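Local structure of HemO (Neisseria meningitidis, 1J77) at residues Asn105-Trp110 / Ala173-Glu179; Ala55-Tyr60 / Trp110-Glu115; Val22-Val26 / Phe181-Lys185. The protein binds heme and probably acts as a heme oxygenase, opening the porphyrin ring oxidatively in a Gram-negative pathogen. Residues are numbered along the deposited sequence.

Interaction 1 (Asn105-Trp110 / Ala173-Glu179)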
loop_
_atom_site.group_PDB
_atom_site.type_symbol
_atom_site.label_atom_id
_atom_site.label_comp_id
_atom_site.label_asym_id
_atom_site.label_seq_id
_atom_site.Cartn_x
_atom_site.Cartn_y
_atom_site.Cartn_z
ATOM N N ASN A 105 -13.890 10.100 -6.026
ATOM C CA ASN A 105 -14.132 9.471 -4.746
ATOM C C ASN A 105 -13.407 8.131 -4.633
ATOM O O ASN A 105 -12.853 7.828 -3.586
ATOM C CB ASN A 105 -15.633 9.346 -4.489
ATOM C CG ASN A 105 -16.312 10.727 -4.322
ATOM O OD1 ASN A 105 -15.772 11.615 -3.684
ATOM N ND2 ASN A 105 -17.513 10.874 -4.878
ATOM N N LYS A 106 -13.416 7.359 -5.706
ATOM C CA LYS A 106 -12.764 6.037 -5.704
ATOM C C LYS A 106 -11.277 6.237 -5.420
ATOM O O LYS A 106 -10.663 5.381 -4.743
ATOM C CB LYS A 106 -12.998 5.286 -7.008
ATOM C CG LYS A 106 -14.414 4.699 -7.155
ATOM C CD LYS A 106 -14.619 4.054 -8.508
ATOM C CE LYS A 106 -14.596 2.559 -8.406
ATOM N NZ LYS A 106 -14.847 1.855 -9.713
ATOM N N ALA A 107 -10.662 7.330 -5.912
ATOM C CA ALA A 107 -9.232 7.563 -5.660
ATOM C C ALA A 107 -8.947 7.772 -4.184
ATOM O O ALA A 107 -7.873 7.466 -3.705
ATOM C CB ALA A 107 -8.667 8.738 -6.532
ATOM N N ILE A 108 -9.921 8.296 -3.437
ATOM C CA ILE A 108 -9.764 8.457 -1.989
ATOM C C ILE A 108 -9.580 7.089 -1.305
ATOM O O ILE A 108 -8.784 6.983 -0.398
ATOM C CB ILE A 108 -10.947 9.264 -1.400
ATOM C CG1 ILE A 108 -11.026 10.635 -2.066
ATOM C CG2 ILE A 108 -10.740 9.429 0.092
ATOM C CD1 ILE A 108 -12.345 11.351 -1.816
ATOM N N GLY A 109 -10.316 6.096 -1.767
ATOM C CA GLY A 109 -10.115 4.707 -1.334
ATOM C C GLY A 109 -8.727 4.134 -1.604
ATOM O O GLY A 109 -8.181 3.440 -0.744
ATOM N N TRP A 110 -8.164 4.400 -2.774
ATOM C CA TRP A 110 -6.787 4.008 -3.076
ATOM C C TRP A 110 -5.818 4.684 -2.158
ATOM O O TRP A 110 -4.827 4.097 -1.707
ATOM C CB TRP A 110 -6.388 4.276 -4.544
ATOM C CG TRP A 110 -7.034 3.375 -5.516
ATOM C CD1 TRP A 110 -8.343 3.301 -5.853
ATOM C CD2 TRP A 110 -6.367 2.406 -6.315
ATOM N NE1 TRP A 110 -8.531 2.302 -6.763
ATOM C CE2 TRP A 110 -7.324 1.765 -7.103
ATOM C CE3 TRP A 110 -5.040 2.026 -6.452
ATOM C CZ2 TRP A 110 -7.001 0.736 -8.024
ATOM C CZ3 TRP A 110 -4.725 1.016 -7.360
ATOM C CH2 TRP A 110 -5.707 0.378 -8.110
ATOM N N ALA A 173 -15.780 5.620 -2.410
ATOM C CA ALA A 173 -14.426 5.533 -1.829
ATOM C C ALA A 173 -14.135 4.132 -1.280
ATOM O O ALA A 173 -13.044 3.601 -1.473
ATOM C CB ALA A 173 -14.234 6.543 -0.754
ATOM N N ILE A 174 -15.085 3.559 -0.547
ATOM C CA ILE A 174 -14.892 2.197 -0.044
ATOM C C ILE A 174 -14.741 1.201 -1.196
ATOM O O ILE A 174 -13.878 0.291 -1.159
ATOM C CB ILE A 174 -16.088 1.802 0.856
ATOM C CG1 ILE A 174 -16.026 2.606 2.114
ATOM C CG2 ILE A 174 -16.024 0.341 1.197
ATOM C CD1 ILE A 174 -17.376 2.643 2.784
ATOM N N GLN A 175 -15.550 1.320 -2.228
ATOM C CA GLN A 175 -15.355 0.495 -3.409
ATOM C C GLN A 175 -13.946 0.691 -4.001
ATOM O O GLN A 175 -13.351 -0.289 -4.408
ATOM C CB GLN A 175 -16.428 0.728 -4.467
ATOM C CG GLN A 175 -16.291 -0.133 -5.695
ATOM C CD GLN A 175 -16.419 -1.629 -5.401
ATOM O OE1 GLN A 175 -17.073 -2.045 -4.410
ATOM N NE2 GLN A 175 -15.837 -2.435 -6.275
ATOM N N GLY A 176 -13.459 1.932 -4.066
ATOM C CA GLY A 176 -12.095 2.231 -4.481
ATOM C C GLY A 176 -11.084 1.427 -3.655
ATOM O O GLY A 176 -10.172 0.851 -4.226
ATOM N N ALA A 177 -11.198 1.458 -2.340
ATOM C CA ALA A 177 -10.315 0.712 -1.437
ATOM C C ALA A 177 -10.389 -0.805 -1.708
ATOM O O ALA A 177 -9.350 -1.463 -1.827
ATOM C CB ALA A 177 -10.648 1.033 0.045
ATOM N N ARG A 178 -11.580 -1.329 -1.951
ATOM C CA ARG A 178 -11.713 -2.756 -2.302
ATOM C C ARG A 178 -10.898 -3.043 -3.596
ATOM O O ARG A 178 -10.177 -4.041 -3.701
ATOM C CB ARG A 178 -13.203 -3.167 -2.489
ATOM C CG ARG A 178 -14.017 -3.188 -1.199
ATOM C CD ARG A 178 -15.456 -3.603 -1.345
ATOM N NE ARG A 178 -15.992 -3.773 -0.006
ATOM C CZ ARG A 178 -17.274 -3.819 0.299
ATOM N NH1 ARG A 178 -18.190 -3.703 -0.650
ATOM N NH2 ARG A 178 -17.629 -3.983 1.571
ATOM N N GLU A 179 -11.035 -2.158 -4.579
ATOM C CA GLU A 179 -10.350 -2.291 -5.851
ATOM C C GLU A 179 -8.841 -2.137 -5.745
ATOM O O GLU A 179 -8.116 -2.843 -6.460
ATOM C CB GLU A 179 -10.948 -1.373 -6.914
ATOM C CG GLU A 179 -12.387 -1.766 -7.261
ATOM C CD GLU A 179 -13.097 -0.810 -8.188
ATOM O OE1 GLU A 179 -12.415 -0.062 -8.909
ATOM O OE2 GLU A 179 -14.340 -0.886 -8.240
HETATM O O HOH W 1 -11.047 1.874 -8.243
#
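Asn105 begins the contact with its backbone: its O lies 3.3 Å from Ala173 CA, a CA-H...O contact, while its amide side chain leads away and hydrogen-bonds Glu172. One residue on, Lys106 serves the interface twice. Its O receives Gly176 CA at 3.5 Å with an angle of 156° at the hydrogen, and its side chain runs along the flank to Glu179, forming a salt bridge from NZ to OE2 at 3.2 Å and a weaker hydrogen bond from NZ to OE1, also 3.2 Å. Gln175 NE2 donates to the same Glu179 OE2 at 2.9 Å, so the carboxylate is held from both helices. Ile108 adds a small apolar touch, CB to Ala173 CB at 4.3 Å. Gly109 is the point of tightest backbone packing. Its CA sits 3.1 Å from Ala173 O and 4.0 Å from Ala177 CA, and its own O meets Ala177 CA at 3.5 Å; a CB here would come within 2.0 Å of Ala173 O. At Gly176, too, a CB would clash, 2.1 Å from Lys106 O. Finally, Trp110 lays its indole beside the turn at Gly176 and Glu179, and water 1 bridges its NE1 (3.0 Å) to Glu179 OE1 (2.5 Å). The axes approach to 6.2 Å and cross at -48°. Such separation, with small residues at the crossing and CA-H...O contacts running in both directions, is characteristic of a glycine-mediated close helix-helix crossing, here joining helices 104-119 and 167-192 of the all-helical heme oxygenase fold.

Interaction 2 (Ala55-Tyr60 / Trp110-Glu115). With HEM (protoporphyrin IX containing Fe), chain B.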
loop_
_atom_site.group_PDB
_atom_site.type_symbol
_atom_site.label_atom_id
_atom_site.label_comp_id
_atom_site.label_asym_id
_atom_site.label_seq_id
_atom_site.Cartn_x
_atom_site.Cartn_y
_atom_site.Cartn_z
ATOM N N ALA A 55 1.120 3.358 -9.018
ATOM C CA ALA A 55 -0.291 3.463 -9.307
ATOM C C ALA A 55 -1.008 4.521 -8.473
ATOM O O ALA A 55 -2.112 4.933 -8.849
ATOM C CB ALA A 55 -0.974 2.107 -9.120
ATOM N N VAL A 56 -0.452 4.862 -7.316
ATOM C CA VAL A 56 -1.095 5.867 -6.494
ATOM C C VAL A 56 -0.382 7.192 -6.501
ATOM O O VAL A 56 -0.832 8.141 -5.856
ATOM C CB VAL A 56 -1.333 5.397 -5.042
ATOM C CG1 VAL A 56 -2.314 4.216 -4.956
ATOM C CG2 VAL A 56 -0.006 5.127 -4.311
ATOM N N ASP A 57 0.690 7.302 -7.268
ATOM C CA ASP A 57 1.539 8.477 -7.298
ATOM C C ASP A 57 0.806 9.761 -7.658
ATOM O O ASP A 57 1.033 10.767 -7.034
ATOM C CB ASP A 57 2.734 8.257 -8.228
ATOM C CG ASP A 57 3.849 9.182 -7.899
ATOM O OD1 ASP A 57 4.280 9.980 -8.783
ATOM O OD2 ASP A 57 4.285 9.201 -6.729
ATOM N N HIS A 58 -0.062 9.660 -8.652
ATOM C CA HIS A 58 -0.825 10.828 -9.129
ATOM C C HIS A 58 -1.897 11.245 -8.101
ATOM O O HIS A 58 -2.396 12.403 -8.120
ATOM C CB HIS A 58 -1.466 10.495 -10.478
ATOM C CG HIS A 58 -2.580 9.494 -10.395
ATOM N ND1 HIS A 58 -2.370 8.182 -10.000
ATOM C CD2 HIS A 58 -3.923 9.617 -10.567
ATOM C CE1 HIS A 58 -3.531 7.540 -9.985
ATOM N NE2 HIS A 58 -4.493 8.392 -10.297
ATOM N N ILE A 59 -2.299 10.327 -7.224
ATOM C CA ILE A 59 -3.275 10.653 -6.193
ATOM C C ILE A 59 -2.583 11.438 -5.073
ATOM O O ILE A 59 -3.139 12.401 -4.560
ATOM C CB ILE A 59 -3.948 9.372 -5.660
ATOM C CG1 ILE A 59 -4.600 8.605 -6.812
ATOM C CG2 ILE A 59 -4.985 9.737 -4.537
ATOM C CD1 ILE A 59 -5.225 7.278 -6.403
ATOM N N TYR A 60 -1.368 11.047 -4.712
ATOM C CA TYR A 60 -0.599 11.759 -3.679
ATOM C C TYR A 60 -0.290 13.175 -4.115
ATOM O O TYR A 60 -0.199 14.074 -3.281
ATOM C CB TYR A 60 0.709 11.043 -3.260
ATOM C CG TYR A 60 0.484 9.951 -2.190
ATOM C CD1 TYR A 60 0.441 8.599 -2.520
ATOM C CD2 TYR A 60 0.366 10.279 -0.854
ATOM C CE1 TYR A 60 0.231 7.627 -1.563
ATOM C CE2 TYR A 60 0.156 9.329 0.108
ATOM C CZ TYR A 60 0.084 7.992 -0.244
ATOM O OH TYR A 60 -0.118 7.055 0.761
ATOM N N TRP A 110 -8.164 4.400 -2.774
ATOM C CA TRP A 110 -6.787 4.008 -3.076
ATOM C C TRP A 110 -5.818 4.684 -2.158
ATOM O O TRP A 110 -4.827 4.097 -1.707
ATOM C CB TRP A 110 -6.388 4.276 -4.544
ATOM C CG TRP A 110 -7.034 3.375 -5.516
ATOM C CD1 TRP A 110 -8.343 3.301 -5.853
ATOM C CD2 TRP A 110 -6.367 2.406 -6.315
ATOM N NE1 TRP A 110 -8.531 2.302 -6.763
ATOM C CE2 TRP A 110 -7.324 1.765 -7.103
ATOM C CE3 TRP A 110 -5.040 2.026 -6.452
ATOM C CZ2 TRP A 110 -7.001 0.736 -8.024
ATOM C CZ3 TRP A 110 -4.725 1.016 -7.360
ATOM C CH2 TRP A 110 -5.707 0.378 -8.110
ATOM N N LEU A 111 -6.052 5.970 -1.895
ATOM C CA LEU A 111 -5.218 6.663 -0.975
ATOM C C LEU A 111 -5.236 6.078 0.468
ATOM O O LEU A 111 -4.185 5.967 1.091
ATOM C CB LEU A 111 -5.590 8.166 -0.975
ATOM C CG LEU A 111 -4.748 9.020 -0.045
ATOM C CD1 LEU A 111 -3.323 9.014 -0.332
ATOM C CD2 LEU A 111 -5.294 10.461 -0.029
ATOM N N TYR A 112 -6.418 5.777 0.965
ATOM C CA TYR A 112 -6.588 5.073 2.250
ATOM C C TYR A 112 -5.757 3.769 2.257
ATOM O O TYR A 112 -4.948 3.542 3.179
ATOM C CB TYR A 112 -8.078 4.786 2.488
ATOM C CG TYR A 112 -8.302 3.745 3.567
ATOM C CD1 TYR A 112 -8.181 4.072 4.924
ATOM C CD2 TYR A 112 -8.591 2.449 3.212
ATOM C CE1 TYR A 112 -8.343 3.097 5.897
ATOM C CE2 TYR A 112 -8.731 1.446 4.180
ATOM C CZ TYR A 112 -8.613 1.777 5.529
ATOM O OH TYR A 112 -8.775 0.762 6.500
ATOM N N CYS A 113 -5.864 2.979 1.205
ATOM C CA CYS A 113 -5.171 1.672 1.120
ATOM C C CYS A 113 -3.676 1.896 1.158
ATOM O O CYS A 113 -2.968 1.282 1.943
ATOM C CB CYS A 113 -5.592 1.022 -0.158
ATOM S SG CYS A 113 -4.969 -0.589 -0.420
ATOM N N ALA A 114 -3.157 2.801 0.312
ATOM C CA ALA A 114 -1.742 3.017 0.340
ATOM C C ALA A 114 -1.212 3.605 1.638
ATOM O O ALA A 114 -0.124 3.243 2.098
ATOM C CB ALA A 114 -1.294 3.913 -0.870
ATOM N N GLU A 115 -1.961 4.555 2.215
ATOM C CA GLU A 115 -1.457 5.202 3.387
ATOM C C GLU A 115 -1.546 4.253 4.602
ATOM O O GLU A 115 -0.616 4.215 5.434
ATOM C CB GLU A 115 -2.113 6.571 3.584
ATOM C CG GLU A 115 -1.359 7.439 4.599
ATOM C CD GLU A 115 0.095 7.647 4.295
ATOM O OE1 GLU A 115 0.475 7.879 3.126
ATOM O OE2 GLU A 115 0.903 7.615 5.235
HETATM C CHA HEM B . -3.191 -1.842 8.835
HETATM C CHB HEM B . -0.378 -5.782 8.912
HETATM C CHC HEM B . 0.118 -5.501 4.066
HETATM C CHD HEM B . -3.101 -1.840 3.968
HETATM C C1A HEM B . -2.397 -2.871 9.280
HETATM C C2A HEM B . -2.066 -3.171 10.692
HETATM C C3A HEM B . -1.295 -4.257 10.676
HETATM C C4A HEM B . -1.110 -4.700 9.302
HETATM C CMA HEM B . -0.697 -4.954 11.924
HETATM C CAA HEM B . -2.446 -2.384 11.979
HETATM C CBA HEM B . -1.298 -1.435 12.324
HETATM C CGA HEM B . -1.645 -0.519 13.483
HETATM O O1A HEM B . -2.867 -0.355 13.771
HETATM O O2A HEM B . -0.687 0.018 14.115
HETATM C C1B HEM B . 0.017 -6.059 7.611
HETATM C C2B HEM B . 0.916 -7.112 7.226
HETATM C C3B HEM B . 1.037 -7.067 5.869
HETATM C C4B HEM B . 0.260 -5.923 5.397
HETATM C CMB HEM B . 1.556 -8.062 8.270
HETATM C CAB HEM B . 1.918 -7.937 4.970
HETATM C CBB HEM B . 2.135 -9.220 5.242
HETATM C C1C HEM B . -0.661 -4.458 3.642
HETATM C C2C HEM B . -0.742 -3.952 2.272
HETATM C C3C HEM B . -1.676 -2.988 2.248
HETATM C C4C HEM B . -2.145 -2.750 3.585
HETATM C CMC HEM B . 0.021 -4.571 1.092
HETATM C CAC HEM B . -2.159 -2.166 1.061
HETATM C CBC HEM B . -1.964 -2.614 -0.175
HETATM C C1D HEM B . -3.397 -1.550 5.262
HETATM C C2D HEM B . -4.332 -0.515 5.623
HETATM C C3D HEM B . -4.389 -0.517 7.117
HETATM C C4D HEM B . -3.461 -1.549 7.514
HETATM C CMD HEM B . -5.105 0.372 4.645
HETATM C CAD HEM B . -5.169 0.414 8.046
HETATM C CBD HEM B . -6.314 -0.271 8.732
HETATM C CGD HEM B . -7.014 0.829 9.497
HETATM O O1D HEM B . -7.891 1.491 8.892
HETATM O O2D HEM B . -6.737 0.996 10.725
HETATM N NA HEM B . -1.787 -3.812 8.484
HETATM N NB HEM B . -0.394 -5.384 6.472
HETATM N NC HEM B . -1.509 -3.688 4.384
HETATM N ND HEM B . -2.878 -2.176 6.404
HETATM FE FE HEM B . -1.737 -3.824 6.443
HETATM O O HOH W 2 2.075 5.359 0.404
HETATM O O HOH W 3 -0.240 -2.571 6.511
#
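Tyr60 lays one face of its ring over Leu111, whose CD1 stands 3.7 Å from the Tyr60 ring centroid and 21° off the normal, a CH-pi contact. The Leu111 rotamer (chi1 t, chi2 p) carries that methyl to the ring although its CA-to-CB bond points sideways. At the ring's far end Tyr60 OH donates a 2.6 Å hydrogen bond to Glu115 OE1 and receives one from water 2 at 2.8 Å; the same water bonds weakly to Ala114 O. The other carboxylate oxygen of Glu115 has a weak hydrogen bond from His152. Alongside this polar end, Ala114 CB approaches the edge of the Tyr60 ring, 4.1 Å from CE1, and meets Val56 CG2 at 3.9 Å. Apolar packing extends from there: Val56 CG1 reaches the indole edge at Trp110 CE3 (3.8 Å), Ala55 CB adds a looser touch at Trp110 CZ3 (4.3 Å), and Ile59 sets CD1 against Trp110 CB (3.7 Å) and CG2 against Leu111 CB (3.9 Å). The axes pass 10.0 Å apart at -109°, close to perpendicular, so the gap is filled by side chains and not by backbone. Helix 55-60 is kinked where the N atoms of His58 and Ile59 lack bonds to the preceding turn. Tyr112 points away from this interface; its OH donates to HEM O1D at 2.7 Å, and Cys113 SG lies 3.5 Å from HEM CAC. Helix 104-119 thus packs one side on helix 39-60 and turns another to the heme, consistent with the distal helix of heme oxygenases, across the heme from the His23 helix.

Interaction 3 (Val22-Val26 / Phe181-Lys185); sequences VHDSV and FAFYK. With HEM (protoporphyrin IX containing Fe), chain B.
Two helical segments, 22-26 and 181-185, run nearly parallel: the N-to-C directions differ by 19°, the signed crossing angle is 19° and the axes come within 10.0 Å. Val22 CA faces Phe181 CA at 6.9 Å and Val26 CA faces Lys185 CA at 6.7 Å, so the facing positions repeat one turn later. The chief bump is Phe181 (chi1 m), which enters the hollow formed by Val22, His23 and Val26. Val22 CG1 touches Phe181 CD1 at 3.7 Å, Val26 CG2 touches Phe181 CD2 at 3.9 Å, and His23 CA lies over one ring face. Val26 (chi1 t) in turn fills the notch between Phe181, Tyr184 and Lys185, with CG1 to Tyr184 CD2 at 3.8 Å and CG2 to Lys185 CG at 3.7 Å. Heme borders this packing: Phe181 CE2 approaches HEM CHD to 3.6 Å, and HEM CMC lies over a face of Tyr184, 3.4 Å from its CZ. His23 (chi1 t), the proximal ligand characteristic of heme oxygenases, binds HEM FE through NE2 at 2.0 Å, and water 3 coordinates HEM FE at 1.9 Å; His23 ND1 makes a His-carboxylate hydrogen bond to Asp24 OD1 at 3.1 Å. Lys185 NZ donates to Ser25 OG at 2.8 Å, and that OG donates to Val22 O at 2.7 Å. The ammonium, charge-paired with Glu199, thus ties the helices through Ser25, bordering the apolar packing beside the iron ligand.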
loop_
_atom_site.group_PDB
_atom_site.type_symbol
_atom_site.label_atom_id
_atom_site.label_comp_id
_atom_site.label_asym_id
_atom_site.label_seq_id
_atom_site.Cartn_x
_atom_site.Cartn_y
_atom_site.Cartn_z
ATOM N N VAL A 22 -10.545 -8.403 3.264
ATOM C CA VAL A 22 -9.650 -8.405 2.100
ATOM C C VAL A 22 -8.240 -8.031 2.524
ATOM O O VAL A 22 -7.263 -8.557 1.974
ATOM C CB VAL A 22 -10.202 -7.596 0.892
ATOM C CG1 VAL A 22 -10.316 -6.066 1.197
ATOM C CG2 VAL A 22 -9.374 -7.891 -0.357
ATOM N N HIS A 23 -8.097 -7.100 3.459
ATOM C CA HIS A 23 -6.783 -6.769 3.963
ATOM C C HIS A 23 -6.067 -8.035 4.474
ATOM O O HIS A 23 -4.934 -8.298 4.163
ATOM C CB HIS A 23 -6.830 -5.769 5.165
ATOM C CG HIS A 23 -5.489 -5.561 5.787
ATOM N ND1 HIS A 23 -4.960 -6.422 6.731
ATOM C CD2 HIS A 23 -4.513 -4.673 5.494
ATOM C CE1 HIS A 23 -3.721 -6.040 7.010
ATOM N NE2 HIS A 23 -3.445 -4.945 6.295
ATOM N N ASP A 24 -6.755 -8.804 5.307
ATOM C CA ASP A 24 -6.158 -10.007 5.834
ATOM C C ASP A 24 -5.836 -11.007 4.727
ATOM O O ASP A 24 -4.795 -11.687 4.822
ATOM C CB ASP A 24 -7.017 -10.600 6.921
ATOM C CG ASP A 24 -7.051 -9.764 8.180
ATOM O OD1 ASP A 24 -6.305 -8.747 8.247
ATOM O OD2 ASP A 24 -7.783 -10.094 9.159
ATOM N N SER A 25 -6.627 -11.026 3.647
ATOM C CA SER A 25 -6.272 -11.903 2.514
ATOM C C SER A 25 -4.947 -11.474 1.866
ATOM O O SER A 25 -4.170 -12.319 1.365
ATOM C CB SER A 25 -7.413 -12.017 1.513
ATOM O OG SER A 25 -7.428 -10.882 0.649
ATOM N N VAL A 26 -4.693 -10.160 1.866
ATOM C CA VAL A 26 -3.449 -9.626 1.329
ATOM C C VAL A 26 -2.242 -9.971 2.198
ATOM O O VAL A 26 -1.227 -10.481 1.713
ATOM C CB VAL A 26 -3.580 -8.071 1.110
ATOM C CG1 VAL A 26 -2.192 -7.489 0.825
ATOM C CG2 VAL A 26 -4.537 -7.809 -0.008
ATOM N N PHE A 181 -7.001 -2.971 -3.048
ATOM C CA PHE A 181 -6.543 -4.253 -2.503
ATOM C C PHE A 181 -6.576 -5.328 -3.543
ATOM O O PHE A 181 -5.670 -6.162 -3.601
ATOM C CB PHE A 181 -7.368 -4.700 -1.287
ATOM C CG PHE A 181 -7.031 -4.011 0.034
ATOM C CD1 PHE A 181 -8.007 -3.256 0.715
ATOM C CD2 PHE A 181 -5.778 -4.128 0.633
ATOM C CE1 PHE A 181 -7.731 -2.678 1.925
ATOM C CE2 PHE A 181 -5.530 -3.559 1.856
ATOM C CZ PHE A 181 -6.510 -2.794 2.495
ATOM N N ALA A 182 -7.631 -5.369 -4.371
ATOM C CA ALA A 182 -7.697 -6.400 -5.390
ATOM C C ALA A 182 -6.589 -6.273 -6.399
ATOM O O ALA A 182 -6.010 -7.257 -6.813
ATOM C CB ALA A 182 -9.007 -6.373 -6.082
ATOM N N PHE A 183 -6.293 -5.043 -6.813
ATOM C CA PHE A 183 -5.187 -4.787 -7.721
ATOM C C PHE A 183 -3.840 -5.225 -7.114
ATOM O O PHE A 183 -3.035 -5.835 -7.801
ATOM C CB PHE A 183 -5.161 -3.311 -8.130
ATOM C CG PHE A 183 -3.985 -2.930 -9.020
ATOM C CD1 PHE A 183 -3.888 -3.438 -10.307
ATOM C CD2 PHE A 183 -2.938 -2.166 -8.540
ATOM C CE1 PHE A 183 -2.860 -3.110 -11.091
ATOM C CE2 PHE A 183 -1.878 -1.834 -9.368
ATOM C CZ PHE A 183 -1.856 -2.332 -10.636
ATOM N N TYR A 184 -3.602 -4.929 -5.849
ATOM C CA TYR A 184 -2.405 -5.409 -5.191
ATOM C C TYR A 184 -2.215 -6.901 -5.360
ATOM O O TYR A 184 -1.116 -7.336 -5.708
ATOM C CB TYR A 184 -2.376 -5.041 -3.725
ATOM C CG TYR A 184 -1.012 -5.208 -3.053
ATOM C CD1 TYR A 184 -0.073 -4.208 -3.017
ATOM C CD2 TYR A 184 -0.648 -6.392 -2.463
ATOM C CE1 TYR A 184 1.167 -4.373 -2.428
ATOM C CE2 TYR A 184 0.580 -6.559 -1.867
ATOM C CZ TYR A 184 1.463 -5.559 -1.807
ATOM O OH TYR A 184 2.696 -5.744 -1.247
ATOM N N LYS A 185 -3.276 -7.672 -5.177
ATOM C CA LYS A 185 -3.141 -9.111 -5.342
ATOM C C LYS A 185 -2.965 -9.518 -6.807
ATOM O O LYS A 185 -2.261 -10.478 -7.074
ATOM C CB LYS A 185 -4.334 -9.836 -4.747
ATOM C CG LYS A 185 -4.449 -9.676 -3.225
ATOM C CD LYS A 185 -5.428 -10.640 -2.519
ATOM C CE LYS A 185 -6.841 -10.274 -2.751
ATOM N NZ LYS A 185 -7.795 -11.275 -2.134
HETATM C CHA HEM B . -3.191 -1.842 8.835
HETATM C CHB HEM B . -0.378 -5.782 8.912
HETATM C CHC HEM B . 0.118 -5.501 4.066
HETATM C CHD HEM B . -3.101 -1.840 3.968
HETATM C C1A HEM B . -2.397 -2.871 9.280
HETATM C C2A HEM B . -2.066 -3.171 10.692
HETATM C C3A HEM B . -1.295 -4.257 10.676
HETATM C C4A HEM B . -1.110 -4.700 9.302
HETATM C CMA HEM B . -0.697 -4.954 11.924
HETATM C CAA HEM B . -2.446 -2.384 11.979
HETATM C CBA HEM B . -1.298 -1.435 12.324
HETATM C CGA HEM B . -1.645 -0.519 13.483
HETATM O O1A HEM B . -2.867 -0.355 13.771
HETATM O O2A HEM B . -0.687 0.018 14.115
HETATM C C1B HEM B . 0.017 -6.059 7.611
HETATM C C2B HEM B . 0.916 -7.112 7.226
HETATM C C3B HEM B . 1.037 -7.067 5.869
HETATM C C4B HEM B . 0.260 -5.923 5.397
HETATM C CMB HEM B . 1.556 -8.062 8.270
HETATM C CAB HEM B . 1.918 -7.937 4.970
HETATM C CBB HEM B . 2.135 -9.220 5.242
HETATM C C1C HEM B . -0.661 -4.458 3.642
HETATM C C2C HEM B . -0.742 -3.952 2.272
HETATM C C3C HEM B . -1.676 -2.988 2.248
HETATM C C4C HEM B . -2.145 -2.750 3.585
HETATM C CMC HEM B . 0.021 -4.571 1.092
HETATM C CAC HEM B . -2.159 -2.166 1.061
HETATM C CBC HEM B . -1.964 -2.614 -0.175
HETATM C C1D HEM B . -3.397 -1.550 5.262
HETATM C C2D HEM B . -4.332 -0.515 5.623
HETATM C C3D HEM B . -4.389 -0.517 7.117
HETATM C C4D HEM B . -3.461 -1.549 7.514
HETATM C CMD HEM B . -5.105 0.372 4.645
HETATM C CAD HEM B . -5.169 0.414 8.046
HETATM C CBD HEM B . -6.314 -0.271 8.732
HETATM C CGD HEM B . -7.014 0.829 9.497
HETATM O O1D HEM B . -7.891 1.491 8.892
HETATM O O2D HEM B . -6.737 0.996 10.725
HETATM N NA HEM B . -1.787 -3.812 8.484
HETATM N NB HEM B . -0.394 -5.384 6.472
HETATM N NC HEM B . -1.509 -3.688 4.384
HETATM N ND HEM B . -2.878 -2.176 6.404
HETATM FE FE HEM B . -1.737 -3.824 6.443
HETATM O O HOH W 3 -0.240 -2.571 6.511
#

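Overall arrangement
Helix 104-119 carries interactions 1 and 2, whose centres lie about 9 Å apart, and Trp110 belongs to both. Helix 167-192 connects interaction 1 to interaction 3, about 13 Å between centres. Phe183, on 181-185 but not touching 22-26, packs CB on Trp110 CH2 (3.7 Å) and CE2 on Ala55 CB (4.1 Å). Cys113 SG touches Phe181 CD2 at 3.8 Å. Interactions 2 and 3 both contact the heme, the former through Tyr112 at a propionate and Cys113 at CAC, the latter through His23 at the iron and Val26, Phe181 and Tyr184 at the porphyrin; the Ala177 side chain of interaction 1 remains about 7 Å from the heme but packs its CB on Tyr112 CD2 at 4.0 Å.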